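Alginate lyase (Paenibacillus sp. FPU-7, PDB 6KFN) cleaves alginate by a lyase (beta-elimination) reaction, working on a right-handed parallel beta-helix scaffold related to that of the pectate lyases. Local coordinates at residues A[263-266]-A[267-270]; A[156-160]-A[161-165]. All coordinates share one frame; numbering follows the deposited sequence.

Interaction 1: A[263-266]-A[267-270]; sequences LDQA and APYV
Pro268 is the side chain against which Leu263 and Gln265 both come to rest as the chain folds back on itself. Leu263 meets it with two carbons: CD1 lies 4.0 Å from Pro268 CB, and Leu263 CB is close to the same atom. The CG of Leu263 stands anti to its own carbonyl carbon (chi1 -60°), and the extended chi2 carries CD1 on to the backbone beyond the proline, 3.9 Å from Tyr269 O, with a looser apolar touch on Val270 CG2 at 4.4 Å. In one of its two modelled conformers, Gln265 crosses the proline at about a right angle, its CG 3.6 Å from Pro268 CD. This part of the contact is less certain than the leucine part.

No hydrogen bond joins the two halves directly; the backbone turns tightly at Asp264, where Gln265 N donates to Leu263 O over 2.8 Å and the positive phi (75°) gives a classic gamma turn. OD2 of Asp264 forms a salt bridge with Arg231 and accepts from Gly233 N. Arg286 reinforces the closure, since its NH1 bonds both Gln265 O and Pro268 O, one acceptor from each half. The bend thus connects strand 260-262 to strand 269-273, with Arg286 of strand 278-287 bonded to it and Tyr269 already paired through its backbone with Ala240, just before strand 241-243.

Interaction 2: A[156-160]-A[161-165]; sequences GKWAT and YNKSA
Tyr161 closes the turn by donating its N to Lys157 O, 2.9 Å away and nearly straight at 168°; the same oxygen also accepts from Thr160 N, so two donors grip it in a single helix-like turn. The Tyr161 ring lies beside Thr160, whose CG2, anti to the backbone N, sits over the ring centre in a CH-pi contact at 3.8 Å, while Arg122 makes a cation-pi contact with the ring. Next, Asn162 reaches forward along the chain, and its OD1 accepts from Ser164 N at 2.9 Å, an Asx turn. Lys163 returns to the first segment: in the conformer described, its CD stands over the six-membered ring of Trp158, 3.5 Å from the centroid, and a water bridges Lys163 N to Trp158 O. The indole NE1 is held by Ser153 O, and its ring meets Trp250 edge-to-face. With alanine in place of Trp158, the Lys163 chain is likely to lose the flat surface it lies on, and Ser153 O this donor. Ser164 then centres an inverse gamma turn. Together the helix-like turn, the Asx turn and the inverse gamma turn make up part of the surface loop between beta-helix strands 149-151 and 169-171.

How the interactions relate
Interaction 2 comes first along the chain and interaction 1 nearly a hundred residues later, with centres 34 Å apart and nearest atoms about 21 Å apart, so neither touches the other. They are linked by the ten-strand parallel sheet of the beta-helix. The loop of interaction 2 follows strand 149-151, whereas that of interaction 1 leads into strand 269-273, four places further across the sheet; the two loops therefore lie at opposite ends of its parallel strands. Neither contains a sodium ligand, although the sodium ligands lie on or near strands of this same sheet, from strand 149-151 to strand 241-243. The pair illustrates how a regular solenoid keeps its core repeating while its connecting loops differ.

Interaction 1: A[263-266]-A[267-270]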
loop_
_atom_site.group_PDB
_atom_site.type_symbol
_atom_site.label_atom_id
_atom_site.label_comp_id
_atom_site.label_asym_id
_atom_site.label_seq_id
_atom_site.Cartn_x
_atom_site.Cartn_y
_atom_site.Cartn_z
ATOM N N LEU A 263 -19.880 -6.662 7.836
ATOM C CA LEU A 263 -19.773 -5.650 8.870
ATOM C C LEU A 263 -20.421 -6.021 10.202
ATOM O O LEU A 263 -20.463 -5.183 11.097
ATOM C CB LEU A 263 -20.310 -4.314 8.364
ATOM C CG LEU A 263 -19.563 -3.768 7.133
ATOM C CD1 LEU A 263 -20.213 -2.469 6.653
ATOM C CD2 LEU A 263 -18.088 -3.604 7.353
ATOM N N ASP A 264 -20.897 -7.276 10.335
ATOM C CA ASP A 264 -21.325 -7.897 11.583
ATOM C C ASP A 264 -22.677 -7.420 12.112
ATOM O O ASP A 264 -23.508 -8.252 12.504
ATOM C CB ASP A 264 -20.287 -7.772 12.699
ATOM C CG ASP A 264 -18.934 -8.261 12.239
ATOM O OD1 ASP A 264 -18.830 -9.464 11.887
ATOM O OD2 ASP A 264 -17.990 -7.466 12.195
ATOM N N GLN A 265 -22.868 -6.123 12.191
ATOM C CA GLN A 265 -24.018 -5.484 12.785
ATOM C C GLN A 265 -24.490 -4.410 11.807
ATOM O O GLN A 265 -23.853 -4.143 10.785
ATOM C CB GLN A 265 -23.641 -4.903 14.173
ATOM C CG GLN A 265 -22.552 -3.846 14.045
ATOM C CD GLN A 265 -22.075 -3.175 15.320
ATOM O OE1 GLN A 265 -21.653 -2.007 15.283
ATOM N NE2 GLN A 265 -22.073 -3.905 16.428
ATOM N N ALA A 266 -25.613 -3.775 12.127
ATOM C CA ALA A 266 -26.237 -2.823 11.204
ATOM C C ALA A 266 -25.603 -1.427 11.219
ATOM O O ALA A 266 -25.806 -0.674 10.268
ATOM C CB ALA A 266 -27.737 -2.695 11.510
ATOM N N ALA A 267 -24.846 -1.060 12.224
ATOM C CA ALA A 267 -24.439 0.329 12.354
ATOM C C ALA A 267 -23.356 0.805 11.389
ATOM O O ALA A 267 -23.489 1.926 10.883
ATOM C CB ALA A 267 -24.026 0.658 13.792
ATOM N N PRO A 268 -22.284 0.058 11.102
ATOM C CA PRO A 268 -21.244 0.622 10.217
ATOM C C PRO A 268 -21.798 0.971 8.835
ATOM O O PRO A 268 -22.624 0.253 8.282
ATOM C CB PRO A 268 -20.232 -0.525 10.139
ATOM C CG PRO A 268 -20.368 -1.217 11.475
ATOM C CD PRO A 268 -21.848 -1.209 11.741
ATOM N N TYR A 269 -21.308 2.060 8.250
ATOM C CA TYR A 269 -21.663 2.380 6.874
ATOM C C TYR A 269 -20.729 1.662 5.907
ATOM O O TYR A 269 -19.561 1.386 6.212
ATOM C CB TYR A 269 -21.631 3.900 6.627
ATOM C CG TYR A 269 -22.883 4.561 7.134
ATOM C CD1 TYR A 269 -23.057 4.883 8.493
ATOM C CD2 TYR A 269 -23.931 4.805 6.297
ATOM C CE1 TYR A 269 -24.244 5.430 8.938
ATOM C CE2 TYR A 269 -25.117 5.329 6.728
ATOM C CZ TYR A 269 -25.252 5.611 8.065
ATOM O OH TYR A 269 -26.435 6.144 8.566
ATOM N N VAL A 270 -21.248 1.392 4.702
ATOM C CA VAL A 270 -20.406 0.954 3.609
ATOM C C VAL A 270 -19.519 2.082 3.114
ATOM O O VAL A 270 -18.296 1.941 3.018
ATOM C CB VAL A 270 -21.264 0.330 2.493
ATOM C CG1 VAL A 270 -20.377 -0.111 1.335
ATOM C CG2 VAL A 270 -22.068 -0.843 3.021
#

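Interaction 2: A[156-160]-A[161-165]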
loop_
_atom_site.group_PDB
_atom_site.type_symbol
_atom_site.label_atom_id
_atom_site.label_comp_id
_atom_site.label_asym_id
_atom_site.label_seq_id
_atom_site.Cartn_x
_atom_site.Cartn_y
_atom_site.Cartn_z
ATOM N N GLY A 156 0.034 18.814 5.604
ATOM C CA GLY A 156 1.123 19.451 6.322
ATOM C C GLY A 156 2.495 19.170 5.741
ATOM O O GLY A 156 3.461 19.842 6.132
ATOM N N LYS A 157 2.602 18.184 4.854
ATOM C CA LYS A 157 3.851 17.830 4.196
ATOM C C LYS A 157 3.861 18.184 2.711
ATOM O O LYS A 157 4.869 17.899 2.052
ATOM C CB LYS A 157 4.123 16.331 4.355
ATOM C CG LYS A 157 4.435 15.965 5.796
ATOM C CD LYS A 157 5.791 16.498 6.255
ATOM C CE LYS A 157 6.060 16.153 7.745
ATOM N NZ LYS A 157 6.022 14.698 7.898
ATOM N N TRP A 158 2.828 18.853 2.177
ATOM C CA TRP A 158 2.861 19.178 0.750
ATOM C C TRP A 158 4.008 20.122 0.386
ATOM O O TRP A 158 4.460 20.095 -0.762
ATOM C CB TRP A 158 1.549 19.829 0.311
ATOM C CG TRP A 158 0.390 18.890 0.249
ATOM C CD1 TRP A 158 0.315 17.571 0.615
ATOM C CD2 TRP A 158 -0.914 19.237 -0.252
ATOM N NE1 TRP A 158 -0.957 17.080 0.360
ATOM C CE2 TRP A 158 -1.734 18.084 -0.173
ATOM C CE3 TRP A 158 -1.475 20.411 -0.788
ATOM C CZ2 TRP A 158 -3.043 18.080 -0.619
ATOM C CZ3 TRP A 158 -2.772 20.405 -1.227
ATOM C CH2 TRP A 158 -3.566 19.250 -1.138
ATOM N N ALA A 159 4.470 20.954 1.322
ATOM C CA ALA A 159 5.628 21.806 1.061
ATOM C C ALA A 159 6.933 21.030 1.057
ATOM O O ALA A 159 7.960 21.570 0.631
ATOM C CB ALA A 159 5.687 22.928 2.088
ATOM N N THR A 160 6.936 19.797 1.555
ATOM C CA THR A 160 8.111 18.957 1.675
ATOM C C THR A 160 8.189 17.904 0.579
ATOM O O THR A 160 9.249 17.662 0.011
ATOM C CB THR A 160 8.114 18.275 3.066
ATOM O OG1 THR A 160 8.113 19.302 4.094
ATOM C CG2 THR A 160 9.301 17.383 3.286
ATOM N N TYR A 161 7.082 17.235 0.308
ATOM C CA TYR A 161 6.982 16.140 -0.656
ATOM C C TYR A 161 5.899 16.492 -1.680
ATOM O O TYR A 161 4.840 17.001 -1.318
ATOM C CB TYR A 161 6.616 14.828 0.019
ATOM C CG TYR A 161 7.618 14.359 1.042
ATOM C CD1 TYR A 161 8.940 14.117 0.707
ATOM C CD2 TYR A 161 7.246 14.170 2.345
ATOM C CE1 TYR A 161 9.871 13.698 1.643
ATOM C CE2 TYR A 161 8.152 13.731 3.320
ATOM C CZ TYR A 161 9.471 13.521 2.952
ATOM O OH TYR A 161 10.415 13.104 3.881
ATOM N N ASN A 162 6.151 16.149 -2.944
ATOM C CA ASN A 162 5.149 16.352 -3.983
ATOM C C ASN A 162 3.922 15.510 -3.673
ATOM O O ASN A 162 4.006 14.277 -3.552
ATOM C CB ASN A 162 5.802 15.995 -5.313
ATOM C CG ASN A 162 4.926 16.202 -6.511
ATOM O OD1 ASN A 162 3.750 16.276 -6.477
ATOM N ND2 ASN A 162 5.555 16.196 -7.657
ATOM N N LYS A 163 2.785 16.172 -3.562
ATOM C CA LYS A 163 1.529 15.515 -3.194
ATOM C C LYS A 163 1.016 14.589 -4.279
ATOM O O LYS A 163 0.146 13.733 -4.014
ATOM C CB LYS A 163 0.473 16.593 -2.903
ATOM C CG LYS A 163 -0.053 17.319 -4.146
ATOM C CD LYS A 163 -0.883 18.516 -3.785
ATOM C CE LYS A 163 -1.581 19.099 -4.998
ATOM N NZ LYS A 163 -2.180 20.443 -4.754
ATOM N N SER A 164 1.469 14.766 -5.518
ATOM C CA SER A 164 0.850 14.116 -6.677
ATOM C C SER A 164 1.416 12.708 -6.908
ATOM O O SER A 164 2.029 12.404 -7.938
ATOM C CB SER A 164 1.032 14.983 -7.913
ATOM O OG SER A 164 0.376 16.245 -7.767
ATOM N N ALA A 165 1.171 11.835 -5.931
ATOM C CA ALA A 165 1.469 10.411 -6.060
ATOM C C ALA A 165 0.243 9.780 -6.710
ATOM O O ALA A 165 -0.696 9.337 -6.039
ATOM C CB ALA A 165 1.760 9.811 -4.685
HETATM O O HOH W 1 2.972 18.977 -3.074
#